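Local coordinates for endo-b-1,4-glucanase (Nasutitermes takasagoensis, PDB 1KS8), which probably hydrolyses internal beta-1,4-glucosidic linkages in cellulose and related beta-glucans, as a family 9 glycoside hydrolase with an (alpha/alpha)6 fold, at residues Y3-V8 with Q334-L339; W127-D132 with S364-P369; R192-D197 with A209-E214; A218-Y223 with V262-L267; T291-L296 with Q397-V402. One frame throughout, in Å; residues are numbered along the deposited sequence.

Interaction 1 of 5, residues Y3-V8 with Q334-L339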
# COMPACT_ATOMS: atom_id res chain seq x y z
N TYR A 3 17.94 -0.25 -16.12
CA TYR A 3 16.52 0.10 -16.03
C TYR A 3 16.29 1.57 -15.72
O TYR A 3 17.02 2.18 -14.94
CB TYR A 3 15.84 -0.75 -14.95
CG TYR A 3 15.84 -2.23 -15.24
CD1 TYR A 3 15.15 -2.74 -16.35
CD2 TYR A 3 16.52 -3.12 -14.42
CE1 TYR A 3 15.15 -4.11 -16.62
CE2 TYR A 3 16.53 -4.49 -14.69
CZ TYR A 3 15.85 -4.97 -15.79
OH TYR A 3 15.87 -6.32 -16.06
N ASP A 4 15.27 2.14 -16.35
CA ASP A 4 14.90 3.54 -16.15
C ASP A 4 13.98 3.60 -14.93
O ASP A 4 12.75 3.62 -15.07
CB ASP A 4 14.15 4.03 -17.39
CG ASP A 4 13.91 5.53 -17.37
OD1 ASP A 4 14.05 6.15 -16.30
OD2 ASP A 4 13.57 6.08 -18.44
N TYR A 5 14.57 3.64 -13.74
CA TYR A 5 13.79 3.68 -12.51
C TYR A 5 12.86 4.88 -12.44
O TYR A 5 11.77 4.79 -11.87
CB TYR A 5 14.71 3.68 -11.29
CG TYR A 5 15.61 2.48 -11.21
CD1 TYR A 5 15.09 1.19 -11.10
CD2 TYR A 5 17.00 2.62 -11.26
CE1 TYR A 5 15.91 0.08 -11.06
CE2 TYR A 5 17.83 1.52 -11.22
CZ TYR A 5 17.29 0.25 -11.12
OH TYR A 5 18.13 -0.84 -11.10
N LYS A 6 13.28 6.01 -13.01
CA LYS A 6 12.43 7.19 -13.00
C LYS A 6 11.13 6.90 -13.73
O LYS A 6 10.05 7.27 -13.26
CB LYS A 6 13.14 8.36 -13.68
CG LYS A 6 14.33 8.92 -12.91
CD LYS A 6 14.96 10.08 -13.65
CE LYS A 6 16.10 10.70 -12.86
NZ LYS A 6 17.20 9.73 -12.62
N GLN A 7 11.21 6.22 -14.87
CA GLN A 7 10.01 5.91 -15.62
C GLN A 7 9.18 4.82 -14.95
O GLN A 7 7.95 4.84 -15.04
CB GLN A 7 10.34 5.50 -17.06
CG GLN A 7 9.10 5.31 -17.93
CD GLN A 7 8.20 6.54 -17.95
OE1 GLN A 7 6.99 6.44 -17.71
NE2 GLN A 7 8.78 7.70 -18.24
N VAL A 8 9.82 3.87 -14.27
CA VAL A 8 9.03 2.84 -13.60
C VAL A 8 8.25 3.51 -12.47
O VAL A 8 7.10 3.15 -12.21
CB VAL A 8 9.91 1.70 -13.05
CG1 VAL A 8 9.03 0.62 -12.42
CG2 VAL A 8 10.74 1.09 -14.17
N GLN A 334 16.41 -7.11 -6.00
CA GLN A 334 15.02 -7.54 -5.88
C GLN A 334 14.13 -6.72 -6.81
O GLN A 334 13.28 -7.28 -7.51
CB GLN A 334 14.56 -7.42 -4.43
CG GLN A 334 15.38 -8.29 -3.49
CD GLN A 334 15.37 -9.75 -3.90
OE1 GLN A 334 14.34 -10.42 -3.81
NE2 GLN A 334 16.51 -10.25 -4.35
N ILE A 335 14.33 -5.41 -6.82
CA ILE A 335 13.55 -4.56 -7.70
C ILE A 335 13.89 -4.93 -9.15
O ILE A 335 13.00 -5.05 -9.99
CB ILE A 335 13.87 -3.07 -7.46
CG1 ILE A 335 13.48 -2.68 -6.02
CG2 ILE A 335 13.13 -2.20 -8.47
CD1 ILE A 335 12.02 -2.95 -5.67
N ASP A 336 15.17 -5.14 -9.43
CA ASP A 336 15.59 -5.51 -10.78
C ASP A 336 15.01 -6.85 -11.23
O ASP A 336 14.79 -7.05 -12.42
CB ASP A 336 17.12 -5.53 -10.88
CG ASP A 336 17.71 -4.13 -10.90
OD1 ASP A 336 16.93 -3.16 -10.96
OD2 ASP A 336 18.96 -4.01 -10.87
N TYR A 337 14.78 -7.76 -10.29
CA TYR A 337 14.18 -9.03 -10.68
C TYR A 337 12.77 -8.73 -11.18
O TYR A 337 12.36 -9.23 -12.22
CB TYR A 337 14.13 -10.01 -9.49
CG TYR A 337 13.52 -11.34 -9.86
CD1 TYR A 337 12.15 -11.48 -10.07
CD2 TYR A 337 14.33 -12.47 -10.03
CE1 TYR A 337 11.59 -12.69 -10.45
CE2 TYR A 337 13.78 -13.70 -10.41
CZ TYR A 337 12.41 -13.80 -10.62
OH TYR A 337 11.86 -15.00 -11.00
N ALA A 338 12.04 -7.90 -10.44
CA ALA A 338 10.68 -7.55 -10.83
C ALA A 338 10.65 -6.86 -12.19
O ALA A 338 9.70 -7.02 -12.95
CB ALA A 338 10.05 -6.64 -9.78
N LEU A 339 11.70 -6.10 -12.49
CA LEU A 339 11.77 -5.37 -13.75
C LEU A 339 12.22 -6.21 -14.94
O LEU A 339 12.08 -5.78 -16.08
CB LEU A 339 12.68 -4.15 -13.61
CG LEU A 339 12.29 -3.15 -12.51
CD1 LEU A 339 13.22 -1.95 -12.56
CD2 LEU A 339 10.84 -2.72 -12.68
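Y3, Y5 and V8 meet D336 and L339 where the N-terminal helix 5-18 of the (alpha/alpha)6 barrel starts against helix 324-341, a junction of the helical scaffold away from the catalytic centre. CB of L339 sits 3.7 Å above the centre of the Y3 ring, 4° off the normal, a CH-pi contact almost straight over one face. L339 CG is anti to the carbonyl carbon (chi1 -57°), which turns the fork of the chain toward Y5 and V8. Its CD1 branch lies 3.7 Å from both Y5 CE1 and Y3 CB, and CD2 lies 3.8 Å from V8 CG1. Helix 415-430 packs on Y5 and V8 as well. The polar end of Y3 belongs to D341, which bonds its OH. D4 occupies the N-cap of helix 5-18, with OD1 accepting from Q7 N at 3.2 Å. The D336 carboxylate is nearly coplanar with the Y5 ring, the planes 4° apart, and Y5 OH stands 2.6 Å from D336 OD1; Q332 OE1 is also within reach of that hydroxyl's single proton.

Interaction 2 of 5, residues W127-D132 with S364-P369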
# COMPACT_ATOMS: atom_id res chain seq x y z
N TRP A 127 -18.13 -8.73 -12.97
CA TRP A 127 -16.90 -8.52 -13.74
C TRP A 127 -17.26 -7.54 -14.84
O TRP A 127 -18.06 -7.84 -15.72
CB TRP A 127 -16.36 -9.82 -14.36
CG TRP A 127 -14.98 -9.60 -14.95
CD1 TRP A 127 -14.68 -9.00 -16.14
CD2 TRP A 127 -13.73 -9.87 -14.31
NE1 TRP A 127 -13.32 -8.86 -16.27
CE2 TRP A 127 -12.71 -9.39 -15.16
CE3 TRP A 127 -13.37 -10.46 -13.09
CZ2 TRP A 127 -11.35 -9.47 -14.83
CZ3 TRP A 127 -12.02 -10.55 -12.76
CH2 TRP A 127 -11.03 -10.06 -13.63
N GLY A 128 -16.67 -6.35 -14.78
CA GLY A 128 -16.96 -5.33 -15.77
C GLY A 128 -16.37 -4.00 -15.36
O GLY A 128 -15.51 -3.95 -14.48
N ARG A 129 -16.82 -2.93 -16.00
CA ARG A 129 -16.31 -1.59 -15.69
C ARG A 129 -16.94 -1.09 -14.39
O ARG A 129 -18.12 -1.32 -14.14
CB ARG A 129 -16.63 -0.63 -16.84
CG ARG A 129 -15.93 -0.98 -18.15
CD ARG A 129 -16.39 -0.08 -19.29
NE ARG A 129 -17.77 -0.38 -19.65
CZ ARG A 129 -18.14 -1.05 -20.74
NH1 ARG A 129 -17.24 -1.50 -21.61
NH2 ARG A 129 -19.42 -1.31 -20.95
N PRO A 130 -16.16 -0.38 -13.56
CA PRO A 130 -16.75 0.10 -12.30
C PRO A 130 -17.95 1.03 -12.46
O PRO A 130 -18.87 0.99 -11.65
CB PRO A 130 -15.56 0.77 -11.59
CG PRO A 130 -14.67 1.21 -12.72
CD PRO A 130 -14.76 0.06 -13.71
N GLU A 131 -17.94 1.84 -13.52
CA GLU A 131 -19.05 2.76 -13.76
C GLU A 131 -20.33 2.01 -14.13
O GLU A 131 -21.41 2.60 -14.15
CB GLU A 131 -18.70 3.75 -14.88
CG GLU A 131 -18.34 3.10 -16.21
CD GLU A 131 -16.85 2.90 -16.40
OE1 GLU A 131 -16.14 2.60 -15.41
OE2 GLU A 131 -16.38 3.04 -17.55
N ASP A 132 -20.21 0.71 -14.41
CA ASP A 132 -21.38 -0.10 -14.77
C ASP A 132 -21.98 -0.88 -13.60
O ASP A 132 -22.96 -1.61 -13.77
CB ASP A 132 -21.02 -1.09 -15.89
CG ASP A 132 -20.75 -0.40 -17.22
OD1 ASP A 132 -21.11 0.79 -17.37
OD2 ASP A 132 -20.18 -1.06 -18.11
N SER A 364 -9.37 -4.95 -18.15
CA SER A 364 -9.77 -6.01 -19.07
C SER A 364 -10.87 -5.56 -20.03
O SER A 364 -11.06 -6.14 -21.10
CB SER A 364 -10.26 -7.23 -18.30
OG SER A 364 -11.58 -7.02 -17.81
N CYS A 365 -11.59 -4.53 -19.63
CA CYS A 365 -12.72 -4.05 -20.41
C CYS A 365 -12.48 -3.19 -21.63
O CYS A 365 -11.61 -2.32 -21.63
CB CYS A 365 -13.67 -3.28 -19.50
SG CYS A 365 -14.45 -4.26 -18.19
N PRO A 366 -13.25 -3.42 -22.70
CA PRO A 366 -13.10 -2.62 -23.91
C PRO A 366 -13.86 -1.34 -23.57
O PRO A 366 -14.53 -1.27 -22.54
CB PRO A 366 -13.82 -3.46 -24.96
CG PRO A 366 -14.94 -4.08 -24.17
CD PRO A 366 -14.22 -4.52 -22.91
N PRO A 367 -13.75 -0.30 -24.41
CA PRO A 367 -14.49 0.91 -24.05
C PRO A 367 -15.99 0.76 -24.28
O PRO A 367 -16.42 -0.03 -25.12
CB PRO A 367 -13.87 1.97 -24.94
CG PRO A 367 -13.52 1.19 -26.18
CD PRO A 367 -12.94 -0.09 -25.62
N ALA A 368 -16.78 1.51 -23.52
CA ALA A 368 -18.22 1.48 -23.69
C ALA A 368 -18.45 2.02 -25.11
O ALA A 368 -17.60 2.73 -25.64
CB ALA A 368 -18.89 2.40 -22.67
N PRO A 369 -19.60 1.71 -25.72
CA PRO A 369 -20.73 0.92 -25.24
C PRO A 369 -20.61 -0.60 -25.35
O PRO A 369 -21.58 -1.32 -25.08
CB PRO A 369 -21.89 1.45 -26.07
CG PRO A 369 -21.23 1.65 -27.40
CD PRO A 369 -19.91 2.30 -27.03
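R129 threads its side chain past C365 toward the loop 364-369, and the packing is closest at its base. There CG of R129 lies 3.5 Å from CB of C365, while SG of C365 presses to 3.4 Å from the backbone C of G128. Alongside, W127 NE1 donates to S364 OG at 3.0 Å, the acceptor 17° out of the indole plane; R361 O also bonds that hydroxyl. Further out, a bend at chi3 (-69°) turns NE, and exposed A368 and P367 form the outer side, A368 CA lying 3.7 Å above one face of the R129 guanidinium, toward its rim. P366 O accepts from NH1 at 2.9 Å in the guanidinium plane, and A370 O is a further acceptor. NE and NH2 grip D132 OD2 side-on, a salt bridge tilted from that plane. A leucine in place of R129 would probably leave P366 O, A370 O and the D132 carboxylate without these partners. W127 and E412 are about 8 Å apart, side chain to side chain: the loop carrying the C365-C372 disulfide packs on loop 127-132 at the border of the predicted active site of the family 9 barrel.

Interaction 3 of 5, residues R192-D197 with A209-E214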
# COMPACT_ATOMS: atom_id res chain seq x y z
N ARG A 192 -9.74 -0.85 22.29
CA ARG A 192 -8.96 -1.96 21.74
C ARG A 192 -9.78 -3.09 21.11
O ARG A 192 -10.78 -3.54 21.66
CB ARG A 192 -8.08 -2.56 22.84
CG ARG A 192 -7.14 -1.58 23.54
CD ARG A 192 -6.02 -1.11 22.63
NE ARG A 192 -5.07 -0.23 23.31
CZ ARG A 192 -4.14 -0.65 24.17
NH1 ARG A 192 -4.02 -1.93 24.46
NH2 ARG A 192 -3.32 0.23 24.73
N GLY A 193 -9.33 -3.54 19.94
CA GLY A 193 -10.00 -4.62 19.25
C GLY A 193 -9.54 -4.80 17.81
O GLY A 193 -8.96 -3.88 17.23
N LYS A 194 -9.79 -5.98 17.25
CA LYS A 194 -9.43 -6.27 15.86
C LYS A 194 -10.55 -5.74 14.98
O LYS A 194 -11.71 -6.08 15.20
CB LYS A 194 -9.30 -7.78 15.65
CG LYS A 194 -8.27 -8.48 16.51
CD LYS A 194 -8.34 -9.99 16.30
CE LYS A 194 -7.36 -10.72 17.19
NZ LYS A 194 -7.47 -12.20 17.03
N TYR A 195 -10.22 -4.94 13.97
CA TYR A 195 -11.27 -4.39 13.12
C TYR A 195 -12.08 -5.45 12.37
O TYR A 195 -13.26 -5.24 12.10
CB TYR A 195 -10.69 -3.38 12.11
CG TYR A 195 -10.35 -3.96 10.75
CD1 TYR A 195 -9.21 -4.72 10.56
CD2 TYR A 195 -11.19 -3.74 9.66
CE1 TYR A 195 -8.91 -5.27 9.32
CE2 TYR A 195 -10.90 -4.29 8.41
CZ TYR A 195 -9.76 -5.05 8.25
OH TYR A 195 -9.47 -5.59 7.01
N SER A 196 -11.47 -6.58 12.02
CA SER A 196 -12.20 -7.61 11.29
C SER A 196 -13.18 -8.40 12.16
O SER A 196 -13.91 -9.25 11.66
CB SER A 196 -11.25 -8.55 10.54
OG SER A 196 -10.32 -9.17 11.39
N ASP A 197 -13.18 -8.12 13.46
CA ASP A 197 -14.12 -8.76 14.37
C ASP A 197 -15.35 -7.85 14.39
O ASP A 197 -16.44 -8.26 14.81
CB ASP A 197 -13.55 -8.89 15.79
CG ASP A 197 -12.60 -10.06 15.94
OD1 ASP A 197 -12.61 -10.97 15.08
OD2 ASP A 197 -11.85 -10.09 16.94
N ALA A 209 -4.52 -9.46 12.27
CA ALA A 209 -3.54 -10.40 12.79
C ALA A 209 -3.43 -10.05 14.28
O ALA A 209 -4.22 -10.53 15.09
CB ALA A 209 -2.19 -10.19 12.10
N ASP A 210 -2.47 -9.20 14.62
CA ASP A 210 -2.29 -8.75 15.99
C ASP A 210 -2.20 -7.23 15.90
O ASP A 210 -1.16 -6.68 15.55
CB ASP A 210 -1.01 -9.34 16.58
CG ASP A 210 -0.87 -9.06 18.07
OD1 ASP A 210 -0.18 -9.84 18.75
OD2 ASP A 210 -1.45 -8.06 18.55
N TYR A 211 -3.31 -6.56 16.21
CA TYR A 211 -3.40 -5.11 16.12
C TYR A 211 -2.40 -4.30 16.93
O TYR A 211 -2.22 -3.11 16.68
CB TYR A 211 -4.82 -4.66 16.49
CG TYR A 211 -5.19 -4.83 17.95
CD1 TYR A 211 -4.63 -4.01 18.93
CD2 TYR A 211 -6.09 -5.81 18.35
CE1 TYR A 211 -4.97 -4.16 20.28
CE2 TYR A 211 -6.44 -5.97 19.69
CZ TYR A 211 -5.87 -5.14 20.65
OH TYR A 211 -6.22 -5.29 21.97
N ARG A 212 -1.75 -4.94 17.90
CA ARG A 212 -0.81 -4.23 18.76
C ARG A 212 0.33 -3.49 18.06
O ARG A 212 0.73 -2.41 18.50
CB ARG A 212 -0.26 -5.20 19.81
CG ARG A 212 -1.37 -5.71 20.73
CD ARG A 212 -0.90 -6.79 21.68
NE ARG A 212 -1.99 -7.26 22.53
CZ ARG A 212 -3.10 -7.85 22.07
NH1 ARG A 212 -3.25 -8.06 20.77
NH2 ARG A 212 -4.05 -8.23 22.92
N ASP A 213 0.86 -4.04 16.97
CA ASP A 213 1.95 -3.35 16.27
C ASP A 213 1.47 -2.04 15.65
O ASP A 213 2.24 -1.10 15.48
CB ASP A 213 2.58 -4.26 15.21
CG ASP A 213 1.60 -4.67 14.13
OD1 ASP A 213 0.47 -5.07 14.47
OD2 ASP A 213 1.96 -4.59 12.93
N GLU A 214 0.18 -1.98 15.32
CA GLU A 214 -0.41 -0.78 14.73
C GLU A 214 -0.42 0.40 15.70
O GLU A 214 -0.26 1.55 15.30
CB GLU A 214 -1.84 -1.05 14.26
CG GLU A 214 -1.94 -1.94 13.04
CD GLU A 214 -1.21 -1.36 11.85
OE1 GLU A 214 -1.29 -0.13 11.65
OE2 GLU A 214 -0.56 -2.14 11.12
O HOH W 1 -5.13 -4.47 24.32
O HOH W 2 -5.95 -12.56 14.83
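Backbone 192-194 runs across the Y211 ring, K194 and Y211 being the nearest pair at 6.1 Å between CA atoms, in the loops that lead into helices 195-198 and 212-226 of the (alpha/alpha)6 fold. D210 in the loop, with D213 and E214 in the first turn of helix 212-226, and D254 are calcium ligands in another structure of this protein; the metal is absent here. Y211 CG stands between the backbone N and the carbonyl carbon (chi1 70°), and its ring has G193 N 3.7 Å above one face, toward the rim. On the opposite face lies R212 NH1, which bridges to D210 OD2 at 2.9 Å; R212 N reaches the same oxygen from the other side of the carboxylate plane. The R192 and Y211 side chains cross at about a right angle, R192 CB 3.4 Å from Y211 OH. R192 NH2 bonds N189 OD1, while water links R192 NH1 to Y211 OH. A second water accepts from K194 NZ at 2.7 Å and donates to A209 O at 2.7 Å.

Interaction 4 of 5, residues A218-Y223 with V262-L267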
# COMPACT_ATOMS: atom_id res chain seq x y z
N ALA A 218 1.41 3.77 14.75
CA ALA A 218 0.68 5.03 14.75
C ALA A 218 1.30 6.04 15.70
O ALA A 218 1.46 7.22 15.36
CB ALA A 218 -0.78 4.79 15.13
N ALA A 219 1.66 5.59 16.90
CA ALA A 219 2.27 6.48 17.89
C ALA A 219 3.59 7.03 17.37
O ALA A 219 3.88 8.22 17.54
CB ALA A 219 2.49 5.73 19.20
N ALA A 220 4.38 6.18 16.74
CA ALA A 220 5.67 6.61 16.20
C ALA A 220 5.48 7.67 15.13
O ALA A 220 6.18 8.68 15.11
CB ALA A 220 6.43 5.41 15.65
N TRP A 221 4.53 7.44 14.22
CA TRP A 221 4.28 8.41 13.16
C TRP A 221 3.76 9.73 13.71
O TRP A 221 4.12 10.80 13.22
CB TRP A 221 3.30 7.84 12.13
CG TRP A 221 4.00 7.03 11.08
CD1 TRP A 221 4.01 5.67 10.94
CD2 TRP A 221 4.85 7.54 10.04
NE1 TRP A 221 4.81 5.30 9.89
CE2 TRP A 221 5.34 6.43 9.32
CE3 TRP A 221 5.24 8.83 9.66
CZ2 TRP A 221 6.21 6.57 8.23
CZ3 TRP A 221 6.11 8.97 8.57
CH2 TRP A 221 6.58 7.84 7.87
N LEU A 222 2.91 9.66 14.73
CA LEU A 222 2.39 10.88 15.34
C LEU A 222 3.52 11.66 16.00
O LEU A 222 3.53 12.89 15.96
CB LEU A 222 1.30 10.55 16.35
CG LEU A 222 -0.09 10.42 15.71
CD1 LEU A 222 -1.06 9.80 16.69
CD2 LEU A 222 -0.56 11.80 15.25
N TYR A 223 4.47 10.96 16.60
CA TYR A 223 5.60 11.65 17.22
C TYR A 223 6.39 12.37 16.13
O TYR A 223 6.76 13.54 16.28
CB TYR A 223 6.52 10.66 17.93
CG TYR A 223 7.80 11.30 18.41
CD1 TYR A 223 7.78 12.36 19.32
CD2 TYR A 223 9.04 10.86 17.93
CE1 TYR A 223 8.96 12.97 19.74
CE2 TYR A 223 10.23 11.47 18.35
CZ TYR A 223 10.18 12.52 19.25
OH TYR A 223 11.35 13.12 19.67
N VAL A 262 12.61 0.12 12.15
CA VAL A 262 13.49 1.01 11.41
C VAL A 262 13.05 2.46 11.60
O VAL A 262 13.86 3.38 11.57
CB VAL A 262 13.55 0.63 9.90
CG1 VAL A 262 12.29 1.08 9.18
CG2 VAL A 262 14.79 1.23 9.26
N LEU A 263 11.75 2.66 11.82
CA LEU A 263 11.21 4.00 12.04
C LEU A 263 11.68 4.51 13.41
O LEU A 263 12.21 5.62 13.52
CB LEU A 263 9.68 3.98 12.01
CG LEU A 263 8.90 5.19 11.48
CD1 LEU A 263 7.50 5.17 12.07
CD2 LEU A 263 9.60 6.49 11.83
N LEU A 264 11.49 3.70 14.45
CA LEU A 264 11.91 4.09 15.79
C LEU A 264 13.42 4.26 15.87
O LEU A 264 13.91 5.08 16.64
CB LEU A 264 11.43 3.07 16.83
CG LEU A 264 9.94 3.16 17.19
CD1 LEU A 264 9.56 2.04 18.12
CD2 LEU A 264 9.66 4.51 17.84
N ALA A 265 14.16 3.48 15.09
CA ALA A 265 15.62 3.60 15.09
C ALA A 265 15.99 5.01 14.63
O ALA A 265 16.89 5.64 15.18
CB ALA A 265 16.24 2.56 14.17
N LYS A 266 15.29 5.50 13.61
CA LYS A 266 15.56 6.83 13.08
C LYS A 266 15.11 7.93 14.04
O LYS A 266 15.81 8.93 14.21
CB LYS A 266 14.85 7.01 11.74
CG LYS A 266 15.12 8.36 11.08
CD LYS A 266 14.44 8.46 9.72
CE LYS A 266 14.86 9.72 8.98
NZ LYS A 266 14.52 10.96 9.74
N LEU A 267 13.95 7.75 14.65
CA LEU A 267 13.39 8.74 15.57
C LEU A 267 14.08 8.84 16.93
O LEU A 267 14.09 9.91 17.54
CB LEU A 267 11.90 8.45 15.80
CG LEU A 267 10.99 8.51 14.57
CD1 LEU A 267 9.58 8.11 14.98
CD2 LEU A 267 10.99 9.92 14.00
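L263, L264 and L267 of helix 257-268 pack against A220, W221 and Y223 of helix 212-226, and apolar contacts carry almost all of the joint, with no hydrogen bond between the two segments. The methyl-methyl packing centres on A220, whose CB lies 3.7 Å from CD1 of L263 and 4.0 Å from CD2 of L264. Its small side chain leaves room for L267 CD1 to approach A220 O at 3.4 Å. Aromatic contacts flank this core. CD1 of L263 stands over one face of the W221 indole, 3.6 Å from the centroid of the five-membered ring and 18° off its normal, a CH-pi contact; W74 and W217 each meet the same indole edge-to-face. Y223 CG, anti to the backbone N (chi1 171°), heads toward helix 257-268, and CD1 of L267 lies at the ring edge, 4.1 Å from Y223 CD2. The segment axes approach to 10.3 Å and point the same general way, 33° apart, a pairing of two helices, with helix 229-241 between them in the chain, within an (alpha/alpha)6 barrel.

Interaction 5 of 5, residues T291-L296 with Q397-V402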
# COMPACT_ATOMS: atom_id res chain seq x y z
N THR A 291 14.51 -17.97 -4.91
CA THR A 291 14.32 -18.77 -6.11
C THR A 291 15.72 -18.96 -6.68
O THR A 291 16.65 -18.26 -6.29
CB THR A 291 13.46 -18.03 -7.16
OG1 THR A 291 14.19 -16.89 -7.64
CG2 THR A 291 12.14 -17.57 -6.54
N PRO A 292 15.89 -19.93 -7.59
CA PRO A 292 17.22 -20.15 -8.17
C PRO A 292 17.81 -18.89 -8.80
O PRO A 292 19.03 -18.70 -8.81
CB PRO A 292 16.97 -21.25 -9.19
CG PRO A 292 15.88 -22.05 -8.54
CD PRO A 292 14.95 -20.97 -8.03
N LYS A 293 16.94 -18.03 -9.33
CA LYS A 293 17.40 -16.80 -9.97
C LYS A 293 17.62 -15.63 -9.02
O LYS A 293 17.91 -14.51 -9.45
CB LYS A 293 16.45 -16.42 -11.11
CG LYS A 293 16.52 -17.40 -12.27
CD LYS A 293 15.64 -17.00 -13.44
CE LYS A 293 15.81 -17.99 -14.59
NZ LYS A 293 14.97 -17.65 -15.77
N GLY A 294 17.48 -15.87 -7.72
CA GLY A 294 17.74 -14.82 -6.74
C GLY A 294 16.62 -14.04 -6.09
O GLY A 294 16.89 -13.18 -5.26
N LEU A 295 15.37 -14.32 -6.45
CA LEU A 295 14.26 -13.60 -5.84
C LEU A 295 13.94 -14.12 -4.44
O LEU A 295 13.83 -15.33 -4.24
CB LEU A 295 13.01 -13.72 -6.72
CG LEU A 295 11.73 -13.08 -6.16
CD1 LEU A 295 11.85 -11.57 -6.24
CD2 LEU A 295 10.52 -13.56 -6.95
N LEU A 296 13.80 -13.21 -3.48
CA LEU A 296 13.43 -13.61 -2.13
C LEU A 296 12.05 -14.26 -2.24
O LEU A 296 11.14 -13.67 -2.81
CB LEU A 296 13.33 -12.39 -1.21
CG LEU A 296 14.62 -11.75 -0.72
CD1 LEU A 296 14.31 -10.41 -0.06
CD2 LEU A 296 15.31 -12.68 0.27
N GLN A 397 8.23 -20.51 -6.63
CA GLN A 397 9.53 -20.68 -5.99
C GLN A 397 10.67 -21.12 -6.91
O GLN A 397 11.83 -21.11 -6.51
CB GLN A 397 9.40 -21.66 -4.82
CG GLN A 397 9.05 -23.08 -5.23
CD GLN A 397 8.85 -23.99 -4.03
OE1 GLN A 397 9.67 -24.01 -3.11
NE2 GLN A 397 7.76 -24.75 -4.04
N ASN A 398 10.33 -21.51 -8.13
CA ASN A 398 11.35 -21.94 -9.09
C ASN A 398 11.40 -21.04 -10.32
O ASN A 398 11.85 -21.46 -11.39
CB ASN A 398 11.10 -23.39 -9.52
CG ASN A 398 11.36 -24.38 -8.39
OD1 ASN A 398 12.45 -24.40 -7.82
ND2 ASN A 398 10.37 -25.20 -8.08
N ASP A 399 10.93 -19.80 -10.16
CA ASP A 399 10.93 -18.81 -11.23
C ASP A 399 10.03 -19.15 -12.41
O ASP A 399 10.22 -18.62 -13.51
CB ASP A 399 12.36 -18.58 -11.74
CG ASP A 399 13.31 -18.14 -10.64
OD1 ASP A 399 13.10 -17.05 -10.06
OD2 ASP A 399 14.27 -18.88 -10.36
N ASN A 400 9.06 -20.03 -12.20
CA ASN A 400 8.14 -20.43 -13.26
C ASN A 400 6.92 -19.52 -13.25
O ASN A 400 6.44 -19.13 -12.18
CB ASN A 400 7.71 -21.89 -13.06
CG ASN A 400 8.86 -22.86 -13.26
OD1 ASN A 400 8.86 -23.96 -12.72
ND2 ASN A 400 9.85 -22.45 -14.05
N TYR A 401 6.41 -19.19 -14.43
CA TYR A 401 5.28 -18.29 -14.53
C TYR A 401 4.56 -18.37 -15.88
O TYR A 401 5.20 -18.50 -16.93
CB TYR A 401 5.76 -16.85 -14.31
CG TYR A 401 4.73 -15.78 -14.61
CD1 TYR A 401 3.81 -15.38 -13.65
CD2 TYR A 401 4.69 -15.18 -15.87
CE1 TYR A 401 2.86 -14.40 -13.94
CE2 TYR A 401 3.74 -14.21 -16.17
CZ TYR A 401 2.83 -13.82 -15.20
OH TYR A 401 1.89 -12.86 -15.51
N VAL A 402 3.24 -18.28 -15.83
CA VAL A 402 2.39 -18.28 -17.02
C VAL A 402 1.38 -17.15 -16.83
O VAL A 402 0.71 -17.07 -15.80
CB VAL A 402 1.64 -19.62 -17.19
CG1 VAL A 402 0.69 -19.53 -18.38
CG2 VAL A 402 2.63 -20.75 -17.40
O HOH W 3 12.30 -18.17 -15.21
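D399 OD1 is gripped by two hydroxyls: T291 OG1 donates to it at 2.7 Å, and Y337 OH of helix 324-341 bonds the same oxygen. The threonine hydroxyl meets the syn side of OD1, 21° out of the carboxylate plane. OD2 takes the backbone instead, with K293 N donating at 3.0 Å, also from the syn side. Both carboxylate oxygens are thus held, which fixes the rotation of the group. T291 OG1, turned between its backbone N and carbonyl carbon (chi1 67°), accepts in its turn from L295 N at 3.1 Å. The receiving loop is a type I beta turn from T291 to G294, closed by G294 N to T291 O, in a connection between helices 271-286 and 303-319 of the (alpha/alpha)6 barrel. An alanine at D399 would probably leave T291 OG1, K293 N and Y337 OH without the carboxylate they share as acceptor. P292 CD comes within 3.2 Å of D399 OD2, and T291 CA makes a CA-H...O contact of 3.4 Å with Q397 O. On the outer side the extended K293 chain leads NZ to G342 O and to a water, 2.8 Å from NZ, which donates to D399 O.

Overall arrangement
From the N terminus, interaction 1 closes the widest loop, bringing the start of helix 5-18 to helix 324-341, late in the chain. Interactions 3 and 4 nest inside it and follow in series along helix 212-226: the first ties the calcium-site region at its start, the second pairs its later part with helix 257-268. Interaction 2 opens within interaction 1 and ends beyond it, so the two cross; it also encloses interactions 3 and 4, and binds two loops beside the predicted active site. Interaction 5 crosses both 1 and 2. It touches interaction 1 directly, for instance through Q334 to L296, so that helix 324-341 is joined to loops 291-296 and 397-402.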